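Local coordinates for protein ARF-like GTPase (Chlamydomonas reinhardtii, PDB 4M9Q) that binds phosphoaminophosphonic acid-guanylate ester together with a magnesium ion, as a small G protein of the ADP-ribosylation factor family, at residues A15-L20 with V52-G57; I108-N113 with N137-F142; K114-T119 with P143-M148. One frame throughout, in Å; residues are numbered along the deposited sequence.

Contact 1. Residues A15-L20 with V52-G57. With MG (magnesium ion), chain E; GNP (phosphoaminophosphonic acid-guanylate ester), chain D.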
loop_
_atom_site.group_PDB
_atom_site.type_symbol
_atom_site.label_atom_id
_atom_site.label_comp_id
_atom_site.label_asym_id
_atom_site.label_seq_id
_atom_site.Cartn_x
_atom_site.Cartn_y
_atom_site.Cartn_z
ATOM N N ALA A 15 9.759 -6.271 -1.057
ATOM C CA ALA A 15 9.796 -4.820 -0.933
ATOM C C ALA A 15 9.841 -4.393 0.546
ATOM O O ALA A 15 10.502 -3.358 0.908
ATOM C CB ALA A 15 8.599 -4.209 -1.623
ATOM N N GLY A 16 9.157 -5.193 1.377
ATOM C CA GLY A 16 9.120 -4.970 2.821
ATOM C C GLY A 16 7.773 -4.653 3.410
ATOM O O GLY A 16 7.732 -4.025 4.462
ATOM N N LYS A 17 6.695 -5.137 2.774
ATOM C CA LYS A 17 5.325 -4.793 3.153
ATOM C C LYS A 17 5.011 -5.385 4.511
ATOM O O LYS A 17 4.562 -4.686 5.427
ATOM C CB LYS A 17 4.336 -5.360 2.163
ATOM C CG LYS A 17 4.550 -4.910 0.745
ATOM C CD LYS A 17 3.541 -5.524 -0.235
ATOM C CE LYS A 17 3.838 -6.995 -0.499
ATOM N NZ LYS A 17 5.074 -7.186 -1.292
ATOM N N THR A 18 5.235 -6.689 4.660
ATOM C CA THR A 18 4.914 -7.333 5.913
ATOM C C THR A 18 5.719 -6.710 7.067
ATOM O O THR A 18 5.164 -6.425 8.119
ATOM C CB THR A 18 5.053 -8.847 5.786
ATOM O OG1 THR A 18 4.216 -9.290 4.711
ATOM C CG2 THR A 18 4.602 -9.614 7.057
ATOM N N THR A 19 6.999 -6.419 6.848
ATOM C CA THR A 19 7.834 -5.786 7.881
ATOM C C THR A 19 7.314 -4.380 8.191
ATOM O O THR A 19 7.279 -3.938 9.317
ATOM C CB THR A 19 9.291 -5.725 7.427
ATOM O OG1 THR A 19 9.702 -7.031 6.963
ATOM C CG2 THR A 19 10.244 -5.267 8.581
ATOM N N LEU A 20 6.869 -3.687 7.163
ATOM C CA LEU A 20 6.358 -2.343 7.334
ATOM C C LEU A 20 5.061 -2.375 8.129
ATOM O O LEU A 20 4.859 -1.632 9.079
ATOM C CB LEU A 20 6.176 -1.697 5.980
ATOM C CG LEU A 20 5.824 -0.221 6.033
ATOM C CD1 LEU A 20 6.492 0.475 4.844
ATOM C CD2 LEU A 20 4.309 -0.077 6.047
ATOM N N VAL A 52 -5.952 -2.635 7.285
ATOM C CA VAL A 52 -4.863 -2.821 6.350
ATOM C C VAL A 52 -4.721 -4.260 5.867
ATOM O O VAL A 52 -4.556 -5.153 6.648
ATOM C CB VAL A 52 -3.525 -2.407 6.963
ATOM C CG1 VAL A 52 -2.462 -2.350 5.890
ATOM C CG2 VAL A 52 -3.668 -1.059 7.633
ATOM N N PHE A 53 -4.791 -4.468 4.566
ATOM C CA PHE A 53 -4.581 -5.783 3.956
ATOM C C PHE A 53 -3.161 -5.872 3.347
ATOM O O PHE A 53 -2.846 -5.186 2.399
ATOM C CB PHE A 53 -5.623 -6.005 2.902
ATOM C CG PHE A 53 -6.995 -6.240 3.462
ATOM C CD1 PHE A 53 -7.995 -5.275 3.350
ATOM C CD2 PHE A 53 -7.307 -7.454 4.082
ATOM C CE1 PHE A 53 -9.261 -5.519 3.827
ATOM C CE2 PHE A 53 -8.591 -7.678 4.604
ATOM C CZ PHE A 53 -9.570 -6.702 4.477
ATOM N N ASP A 54 -2.319 -6.698 3.937
ATOM C CA ASP A 54 -0.972 -6.905 3.459
ATOM C C ASP A 54 -0.983 -8.113 2.523
ATOM O O ASP A 54 -1.102 -9.230 2.967
ATOM C CB ASP A 54 -0.053 -7.105 4.662
ATOM C CG ASP A 54 1.294 -7.727 4.293
ATOM O OD1 ASP A 54 1.796 -7.521 3.162
ATOM O OD2 ASP A 54 1.871 -8.431 5.150
ATOM N N LEU A 55 -0.924 -7.882 1.225
ATOM C CA LEU A 55 -1.034 -8.937 0.246
ATOM C C LEU A 55 0.343 -9.382 -0.180
ATOM O O LEU A 55 1.250 -8.564 -0.294
ATOM C CB LEU A 55 -1.770 -8.418 -0.977
ATOM C CG LEU A 55 -3.296 -8.397 -0.909
ATOM C CD1 LEU A 55 -3.844 -8.492 0.523
ATOM C CD2 LEU A 55 -3.865 -7.202 -1.642
ATOM N N GLY A 56 0.502 -10.658 -0.468
ATOM C CA GLY A 56 1.771 -11.147 -1.000
ATOM C C GLY A 56 2.084 -10.505 -2.327
ATOM O O GLY A 56 1.163 -10.219 -3.091
ATOM N N GLY A 57 3.376 -10.294 -2.609
ATOM C CA GLY A 57 3.795 -9.707 -3.855
ATOM C C GLY A 57 4.458 -10.617 -4.861
ATOM O O GLY A 57 4.792 -10.165 -5.935
HETATM MG MG MG E . 4.777 -10.204 3.160
HETATM P PG GNP D . 6.160 -10.719 0.129
HETATM O O1G GNP D . 5.372 -11.139 1.481
HETATM O O2G GNP D . 5.348 -9.666 -0.702
HETATM O O3G GNP D . 6.524 -12.025 -0.601
HETATM N N3B GNP D . 7.534 -9.850 0.622
HETATM P PB GNP D . 7.307 -8.548 1.676
HETATM O O1B GNP D . 6.112 -8.801 2.732
HETATM O O2B GNP D . 7.089 -7.339 0.810
HETATM O O3A GNP D . 8.739 -8.463 2.358
HETATM P PA GNP D . 9.103 -8.614 3.899
HETATM O O1A GNP D . 8.881 -10.061 4.113
HETATM O O2A GNP D . 8.358 -7.561 4.643
HETATM O "O5'" GNP D . 10.652 -8.235 3.808
HETATM C "C5'" GNP D . 11.484 -8.890 2.821
HETATM C "C4'" GNP D . 12.956 -8.951 3.309
HETATM O "O4'" GNP D . 13.400 -7.590 3.424
HETATM C "C3'" GNP D . 13.123 -9.482 4.725
HETATM O "O3'" GNP D . 14.444 -9.954 4.984
HETATM C "C2'" GNP D . 13.024 -8.265 5.579
HETATM O "O2'" GNP D . 13.658 -8.360 6.820
HETATM C "C1'" GNP D . 13.795 -7.287 4.749
HETATM N N9 GNP D . 13.543 -5.870 5.026
HETATM C C8 GNP D . 12.338 -5.312 5.119
HETATM N N7 GNP D . 12.443 -3.990 5.310
HETATM C C5 GNP D . 13.746 -3.694 5.362
HETATM C C6 GNP D . 14.504 -2.449 5.575
HETATM O O6 GNP D . 13.935 -1.358 5.765
HETATM N N1 GNP D . 15.817 -2.532 5.538
HETATM C C2 GNP D . 16.481 -3.712 5.328
HETATM N N2 GNP D . 17.816 -3.664 5.334
HETATM N N3 GNP D . 15.859 -4.903 5.127
HETATM C C4 GNP D . 14.485 -4.938 5.172
HETATM O O HOH W 1 3.316 -9.291 2.075
HETATM O O HOH W 2 6.306 -11.126 4.237
#

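Contact 2. Residues I108-N113 with N137-F142. With GNP (phosphoaminophosphonic acid-guanylate ester), chain D.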
loop_
_atom_site.group_PDB
_atom_site.type_symbol
_atom_site.label_atom_id
_atom_site.label_comp_id
_atom_site.label_asym_id
_atom_site.label_seq_id
_atom_site.Cartn_x
_atom_site.Cartn_y
_atom_site.Cartn_z
ATOM N N ILE A 108 -2.272 7.092 -3.382
ATOM C CA ILE A 108 -1.200 6.109 -3.207
ATOM C C ILE A 108 -0.071 6.688 -2.345
ATOM O O ILE A 108 0.517 7.734 -2.630
ATOM C CB ILE A 108 -0.485 5.716 -4.496
ATOM C CG1 ILE A 108 -1.359 5.785 -5.712
ATOM C CG2 ILE A 108 0.035 4.277 -4.410
ATOM C CD1 ILE A 108 -2.448 4.841 -5.615
ATOM N N CYS A 109 0.230 6.017 -1.265
ATOM C CA CYS A 109 1.351 6.386 -0.461
ATOM C C CYS A 109 2.482 5.429 -0.869
ATOM O O CYS A 109 2.351 4.245 -0.742
ATOM C CB CYS A 109 0.986 6.226 0.989
ATOM S SG CYS A 109 2.387 6.388 2.068
ATOM N N ILE A 110 3.552 5.954 -1.435
ATOM C CA ILE A 110 4.611 5.137 -1.933
ATOM C C ILE A 110 5.744 5.205 -0.938
ATOM O O ILE A 110 6.255 6.289 -0.640
ATOM C CB ILE A 110 5.084 5.639 -3.312
ATOM C CG1 ILE A 110 3.901 5.584 -4.304
ATOM C CG2 ILE A 110 6.264 4.799 -3.822
ATOM C CD1 ILE A 110 3.963 6.553 -5.451
ATOM N N PHE A 111 6.128 4.063 -0.385
ATOM C CA PHE A 111 7.248 4.046 0.535
ATOM C C PHE A 111 8.501 3.580 -0.177
ATOM O O PHE A 111 8.564 2.497 -0.710
ATOM C CB PHE A 111 6.952 3.135 1.704
ATOM C CG PHE A 111 6.039 3.735 2.734
ATOM C CD1 PHE A 111 6.435 4.797 3.441
ATOM C CD2 PHE A 111 4.826 3.164 3.031
ATOM C CE1 PHE A 111 5.623 5.340 4.425
ATOM C CE2 PHE A 111 4.000 3.672 4.029
ATOM C CZ PHE A 111 4.386 4.777 4.713
ATOM N N ALA A 112 9.504 4.431 -0.210
ATOM C CA ALA A 112 10.797 4.065 -0.803
ATOM C C ALA A 112 11.575 3.396 0.315
ATOM O O ALA A 112 12.334 4.050 1.025
ATOM C CB ALA A 112 11.551 5.304 -1.303
ATOM N N ASN A 113 11.354 2.106 0.477
ATOM C CA ASN A 113 11.834 1.373 1.649
ATOM C C ASN A 113 13.328 0.965 1.591
ATOM O O ASN A 113 13.978 0.995 0.552
ATOM C CB ASN A 113 10.948 0.153 1.871
ATOM C CG ASN A 113 11.187 -0.499 3.206
ATOM O OD1 ASN A 113 11.428 0.183 4.227
ATOM N ND2 ASN A 113 11.152 -1.820 3.222
ATOM N N ASN A 137 -3.185 9.586 -10.077
ATOM C CA ASN A 137 -3.736 9.358 -8.786
ATOM C C ASN A 137 -2.837 10.142 -7.849
ATOM O O ASN A 137 -1.601 10.102 -7.958
ATOM C CB ASN A 137 -3.640 7.885 -8.409
ATOM C CG ASN A 137 -4.668 7.040 -9.110
ATOM O OD1 ASN A 137 -4.575 6.842 -10.312
ATOM N ND2 ASN A 137 -5.645 6.525 -8.359
ATOM N N SER A 138 -3.461 10.869 -6.931
ATOM C CA SER A 138 -2.718 11.640 -5.989
ATOM C C SER A 138 -1.718 10.705 -5.296
ATOM O O SER A 138 -2.048 9.566 -4.978
ATOM C CB SER A 138 -3.670 12.316 -5.023
ATOM O OG SER A 138 -2.932 12.896 -3.975
ATOM N N HIS A 139 -0.479 11.155 -5.103
ATOM C CA HIS A 139 0.514 10.304 -4.495
ATOM C C HIS A 139 1.623 11.073 -3.956
ATOM O O HIS A 139 1.874 12.216 -4.358
ATOM C CB HIS A 139 1.071 9.330 -5.478
ATOM C CG HIS A 139 1.771 9.975 -6.620
ATOM N ND1 HIS A 139 1.108 10.423 -7.689
ATOM C CD2 HIS A 139 3.128 10.308 -6.814
ATOM C CE1 HIS A 139 1.998 10.992 -8.566
ATOM N NE2 HIS A 139 3.228 10.941 -8.009
ATOM N N ASN A 140 2.341 10.442 -3.049
ATOM C CA ASN A 140 3.494 11.080 -2.437
ATOM C C ASN A 140 4.463 9.981 -2.109
ATOM O O ASN A 140 4.022 8.865 -1.792
ATOM C CB ASN A 140 3.048 11.780 -1.152
ATOM C CG ASN A 140 3.951 12.917 -0.741
ATOM O OD1 ASN A 140 5.052 13.100 -1.248
ATOM N ND2 ASN A 140 3.466 13.711 0.195
ATOM N N VAL A 141 5.758 10.278 -2.126
ATOM C CA VAL A 141 6.760 9.248 -1.912
ATOM C C VAL A 141 7.486 9.565 -0.651
ATOM O O VAL A 141 7.899 10.692 -0.465
ATOM C CB VAL A 141 7.814 9.216 -3.048
ATOM C CG1 VAL A 141 8.947 8.228 -2.724
ATOM C CG2 VAL A 141 7.130 8.910 -4.383
ATOM N N PHE A 142 7.659 8.568 0.197
ATOM C CA PHE A 142 8.273 8.748 1.488
ATOM C C PHE A 142 9.359 7.718 1.634
ATOM O O PHE A 142 9.091 6.533 1.600
ATOM C CB PHE A 142 7.265 8.482 2.583
ATOM C CG PHE A 142 6.097 9.416 2.564
ATOM C CD1 PHE A 142 4.930 9.070 1.907
ATOM C CD2 PHE A 142 6.149 10.613 3.242
ATOM C CE1 PHE A 142 3.848 9.910 1.904
ATOM C CE2 PHE A 142 5.077 11.472 3.224
ATOM C CZ PHE A 142 3.934 11.125 2.542
HETATM P PG GNP D . 6.160 -10.719 0.129
HETATM O O1G GNP D . 5.372 -11.139 1.481
HETATM O O2G GNP D . 5.348 -9.666 -0.702
HETATM O O3G GNP D . 6.524 -12.025 -0.601
HETATM N N3B GNP D . 7.534 -9.850 0.622
HETATM P PB GNP D . 7.307 -8.548 1.676
HETATM O O1B GNP D . 6.112 -8.801 2.732
HETATM O O2B GNP D . 7.089 -7.339 0.810
HETATM O O3A GNP D . 8.739 -8.463 2.358
HETATM P PA GNP D . 9.103 -8.614 3.899
HETATM O O1A GNP D . 8.881 -10.061 4.113
HETATM O O2A GNP D . 8.358 -7.561 4.643
HETATM O "O5'" GNP D . 10.652 -8.235 3.808
HETATM C "C5'" GNP D . 11.484 -8.890 2.821
HETATM C "C4'" GNP D . 12.956 -8.951 3.309
HETATM O "O4'" GNP D . 13.400 -7.590 3.424
HETATM C "C3'" GNP D . 13.123 -9.482 4.725
HETATM O "O3'" GNP D . 14.444 -9.954 4.984
HETATM C "C2'" GNP D . 13.024 -8.265 5.579
HETATM O "O2'" GNP D . 13.658 -8.360 6.820
HETATM C "C1'" GNP D . 13.795 -7.287 4.749
HETATM N N9 GNP D . 13.543 -5.870 5.026
HETATM C C8 GNP D . 12.338 -5.312 5.119
HETATM N N7 GNP D . 12.443 -3.990 5.310
HETATM C C5 GNP D . 13.746 -3.694 5.362
HETATM C C6 GNP D . 14.504 -2.449 5.575
HETATM O O6 GNP D . 13.935 -1.358 5.765
HETATM N N1 GNP D . 15.817 -2.532 5.538
HETATM C C2 GNP D . 16.481 -3.712 5.328
HETATM N N2 GNP D . 17.816 -3.664 5.334
HETATM N N3 GNP D . 15.859 -4.903 5.127
HETATM C C4 GNP D . 14.485 -4.938 5.172
#

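Contact 3. Residues K114-T119 with P143-M148. With GNP (phosphoaminophosphonic acid-guanylate ester), chain D.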
loop_
_atom_site.group_PDB
_atom_site.type_symbol
_atom_site.label_atom_id
_atom_site.label_comp_id
_atom_site.label_asym_id
_atom_site.label_seq_id
_atom_site.Cartn_x
_atom_site.Cartn_y
_atom_site.Cartn_z
ATOM N N LYS A 114 13.870 0.623 2.744
ATOM C CA LYS A 114 15.249 0.072 2.856
ATOM C C LYS A 114 16.323 1.159 2.708
ATOM O O LYS A 114 17.352 0.928 2.115
ATOM C CB LYS A 114 15.457 -1.068 1.845
ATOM C CG LYS A 114 14.378 -2.181 1.913
ATOM C CD LYS A 114 14.937 -3.542 1.487
ATOM C CE LYS A 114 13.877 -4.601 1.321
ATOM N NZ LYS A 114 14.356 -5.844 0.636
ATOM N N GLN A 115 16.072 2.331 3.286
ATOM C CA GLN A 115 16.990 3.452 3.222
ATOM C C GLN A 115 18.215 3.279 4.101
ATOM O O GLN A 115 19.111 4.107 4.056
ATOM C CB GLN A 115 16.309 4.752 3.585
ATOM C CG GLN A 115 15.199 5.196 2.637
ATOM C CD GLN A 115 15.701 5.712 1.313
ATOM O OE1 GLN A 115 16.685 6.402 1.281
ATOM N NE2 GLN A 115 14.996 5.419 0.236
ATOM N N ASP A 116 18.253 2.218 4.898
ATOM C CA ASP A 116 19.487 1.820 5.624
ATOM C C ASP A 116 20.488 1.152 4.709
ATOM O O ASP A 116 21.673 1.078 5.023
ATOM C CB ASP A 116 19.165 0.858 6.766
ATOM C CG ASP A 116 18.448 -0.412 6.270
ATOM O OD1 ASP A 116 17.435 -0.342 5.474
ATOM O OD2 ASP A 116 18.905 -1.514 6.673
ATOM N N LEU A 117 20.039 0.629 3.575
ATOM C CA LEU A 117 21.005 -0.012 2.641
ATOM C C LEU A 117 21.811 1.026 1.839
ATOM O O LEU A 117 21.287 2.030 1.341
ATOM C CB LEU A 117 20.284 -0.996 1.718
ATOM C CG LEU A 117 19.754 -2.208 2.487
ATOM C CD1 LEU A 117 19.041 -3.097 1.479
ATOM C CD2 LEU A 117 20.902 -2.905 3.255
ATOM N N PRO A 118 23.083 0.791 1.676
ATOM C CA PRO A 118 23.887 1.809 0.986
ATOM C C PRO A 118 23.465 2.178 -0.454
ATOM O O PRO A 118 23.666 3.321 -0.855
ATOM C CB PRO A 118 25.283 1.254 1.021
ATOM C CG PRO A 118 25.155 -0.153 1.421
ATOM C CD PRO A 118 23.843 -0.393 2.052
ATOM N N THR A 119 22.801 1.277 -1.180
ATOM C CA THR A 119 22.350 1.579 -2.546
ATOM C C THR A 119 20.950 2.197 -2.618
ATOM O O THR A 119 20.407 2.394 -3.674
ATOM C CB THR A 119 22.350 0.308 -3.393
ATOM O OG1 THR A 119 21.647 -0.720 -2.665
ATOM C CG2 THR A 119 23.831 -0.104 -3.749
ATOM N N PRO A 143 10.606 8.168 1.784
ATOM C CA PRO A 143 11.637 7.233 2.096
ATOM C C PRO A 143 11.495 6.713 3.512
ATOM O O PRO A 143 11.118 7.469 4.396
ATOM C CB PRO A 143 12.926 8.055 1.957
ATOM C CG PRO A 143 12.529 9.451 1.711
ATOM C CD PRO A 143 11.066 9.536 1.567
ATOM N N CYS A 144 11.860 5.448 3.760
ATOM C CA CYS A 144 11.704 4.888 5.085
ATOM C C CYS A 144 12.565 3.667 5.268
ATOM O O CYS A 144 13.226 3.175 4.337
ATOM C CB CYS A 144 10.251 4.496 5.326
ATOM S SG CYS A 144 9.760 3.146 4.250
ATOM N N THR A 145 12.544 3.175 6.504
ATOM C CA THR A 145 13.267 1.970 6.910
ATOM C C THR A 145 12.354 1.172 7.813
ATOM O O THR A 145 12.217 1.432 8.994
ATOM C CB THR A 145 14.556 2.393 7.646
ATOM O OG1 THR A 145 15.278 3.219 6.753
ATOM C CG2 THR A 145 15.411 1.207 8.059
ATOM N N ALA A 146 11.657 0.248 7.206
ATOM C CA ALA A 146 10.668 -0.570 7.878
ATOM C C ALA A 146 11.391 -1.447 8.897
ATOM O O ALA A 146 10.784 -1.861 9.862
ATOM C CB ALA A 146 9.942 -1.441 6.849
ATOM N N LYS A 147 12.651 -1.771 8.666
ATOM C CA LYS A 147 13.421 -2.592 9.598
ATOM C C LYS A 147 14.538 -1.783 10.235
ATOM O O LYS A 147 15.693 -1.879 9.816
ATOM C CB LYS A 147 14.019 -3.820 8.879
ATOM C CG LYS A 147 14.504 -4.925 9.816
ATOM C CD LYS A 147 15.273 -6.016 9.083
ATOM C CE LYS A 147 15.927 -7.022 10.040
ATOM N NZ LYS A 147 17.407 -7.186 9.839
ATOM N N MET A 148 14.213 -1.011 11.259
ATOM C CA MET A 148 15.250 -0.266 12.023
ATOM C C MET A 148 16.100 -1.264 12.847
ATOM O O MET A 148 15.678 -2.406 13.096
ATOM C CB MET A 148 14.626 0.830 12.913
ATOM C CG MET A 148 14.009 2.006 12.152
ATOM S SD MET A 148 15.197 3.194 11.469
ATOM C CE MET A 148 15.321 4.418 12.786
HETATM P PG GNP D . 6.160 -10.719 0.129
HETATM O O1G GNP D . 5.372 -11.139 1.481
HETATM O O2G GNP D . 5.348 -9.666 -0.702
HETATM O O3G GNP D . 6.524 -12.025 -0.601
HETATM N N3B GNP D . 7.534 -9.850 0.622
HETATM P PB GNP D . 7.307 -8.548 1.676
HETATM O O1B GNP D . 6.112 -8.801 2.732
HETATM O O2B GNP D . 7.089 -7.339 0.810
HETATM O O3A GNP D . 8.739 -8.463 2.358
HETATM P PA GNP D . 9.103 -8.614 3.899
HETATM O O1A GNP D . 8.881 -10.061 4.113
HETATM O O2A GNP D . 8.358 -7.561 4.643
HETATM O "O5'" GNP D . 10.652 -8.235 3.808
HETATM C "C5'" GNP D . 11.484 -8.890 2.821
HETATM C "C4'" GNP D . 12.956 -8.951 3.309
HETATM O "O4'" GNP D . 13.400 -7.590 3.424
HETATM C "C3'" GNP D . 13.123 -9.482 4.725
HETATM O "O3'" GNP D . 14.444 -9.954 4.984
HETATM C "C2'" GNP D . 13.024 -8.265 5.579
HETATM O "O2'" GNP D . 13.658 -8.360 6.820
HETATM C "C1'" GNP D . 13.795 -7.287 4.749
HETATM N N9 GNP D . 13.543 -5.870 5.026
HETATM C C8 GNP D . 12.338 -5.312 5.119
HETATM N N7 GNP D . 12.443 -3.990 5.310
HETATM C C5 GNP D . 13.746 -3.694 5.362
HETATM C C6 GNP D . 14.504 -2.449 5.575
HETATM O O6 GNP D . 13.935 -1.358 5.765
HETATM N N1 GNP D . 15.817 -2.532 5.538
HETATM C C2 GNP D . 16.481 -3.712 5.328
HETATM N N2 GNP D . 17.816 -3.664 5.334
HETATM N N3 GNP D . 15.859 -4.903 5.127
HETATM C C4 GNP D . 14.485 -4.938 5.172
#

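Contact 1. Residues A15-L20 with V52-G57
The P-loop, where it runs into helix 17-24, meets the end of strand 48-55 around the phosphates and magnesium of the bound phosphoaminophosphonic acid-guanylate ester (GNP). The direct polar link between the segments is T18 to D54. With OG1 anti to its carbonyl carbon (chi1 -56°), T18 hands its hydroxyl proton to D54 OD2, 2.5 Å from OG1, on the syn lone pair of that oxygen, and the two side chains cross at about a right angle. The same T18 OG1 coordinates magnesium at 1.9 Å; GNP O1G and O1B, two waters and T35 complete six ligands. D54 stays in the second shell of the ion: CG lies anti to the backbone N (chi1 163°), and OD1 accepts from a metal-bound water whose O is 2.6 Å away. N39 also bonds D54 OD2, so both carboxylate oxygens are held, which would be expected to favour the charged form.

K17 bends at chi3 and chi4, passing its CE 3.0 Å from L55 O before NZ turns to the phosphates. NZ donates to GNP O2G at 2.6 Å and to GNP O2B at 2.9 Å, and to G11 O, so three acceptors fix the ammonium. O2B is gripped further by the amides of G16 and K17, the latter nearly straight at 166°. G16 is the N-cap, and the amides at this helix start would add to the positive field around the phosphates. From the other segment G57 N bonds GNP O2G, 2.8 Å away, beside the lysine. This pairing of a Walker A lysine and threonine with the DxxG sequence D54-G57 is the phosphate and magnesium site typical of small G proteins.

Contact 2. Residues I108-N113 with N137-F142
I108-N113 and H139-F142 are neighbouring parallel strands, joined by the beta-alpha-beta crossover through helix 123-129, and the second forms an edge of the sheet. The amide of I108 opens the pairing by donating to S138 O, while its CG1 lies 4.1 Å from N137 CB. I108 O then takes the amide of N140 nearly along the C=O axis. C109 turns to the opposite face, where SG, anti to its backbone N, meets the F142 ring obliquely, 3.7 Å from F142 CD1. The same sulfur lies above one face of the F111 ring, offset toward its rim, so it touches both rings.

I110 is held by both its N and its O: N donates to N140 O at an almost straight 172°, and O receives F142 N at 2.8 Å. On the I108 face the I110 side chain runs alongside H139, with CD1 4.0 Å from H139 CB, and its CB meets V141 CG2. H139 is itself steadied by ND1, which donates in the ring plane to N137 O. F111 crosses F142 obliquely, ring edge at F142 O and CD1 3.9 Å from F142 CB. A112 places its methyl near V141 CG1, and helix 123-129 covers both. The last bond bends out of plane: A112 N reaches F142 O at 2.8 Å from 41° above the carbonyl plane.

Contact 3. Residues K114-T119 with P143-M148
The two loops that follow the last two sheet strands meet tightly near P143-T145 and separate towards L117-T119. On the close side C144 O receives Q115 N at 3.1 Å, the donor lying 28° above the carbonyl plane. Q115 folds back at chi2 (-73°), laying CG against C144 O and crossing P143 obliquely, with CD 3.7 Å from P143 CB; its NE2 continues to A112 O and A121 O. T145 points its methyl CG2 at D116 OD1, 3.6 Å away.

D116 takes the crowded rotamer, CG between backbone N and carbonyl carbon, and grips the GNP base with both oxygens: N1 donates to OD1 at 2.7 Å and N2 to OD2 at 2.8 Å. On the same edge, next to N1, O6 accepts from K147 N at 3.2 Å. K114, extended, lies under one face of the base with NZ salt-bridged to D80, and K147 CB sits over the other, 3.5 Å from GNP C5.

The solvent side is looser: the exposed P118 and T119 side chains lie over 10 Å from the second loop; K147 is exposed too, though its CD nears the ribose O2'. N113-D116 (NKxD) and T145-K147 form the guanine-recognition site typical of small G proteins.

In the fold
Each contact centre lies 15 Å from the other two, and GNP spans all three: contact 1 holds the phosphates, contact 3 the base, and contact 2 is the pair of sheet strands leading into contact 3. Contact 1 closes before the others open along the chain, whereas the segments of contacts 2 and 3 alternate, because each strand of contact 2 runs straight into a loop of contact 3. N113 joins all three, with ND2 bonded to A15 O and OD1 to A146 N. L20 packs on F111 and on A146. The result is one nucleotide pocket along the C-terminal ends of parallel strands, as in P-loop folds.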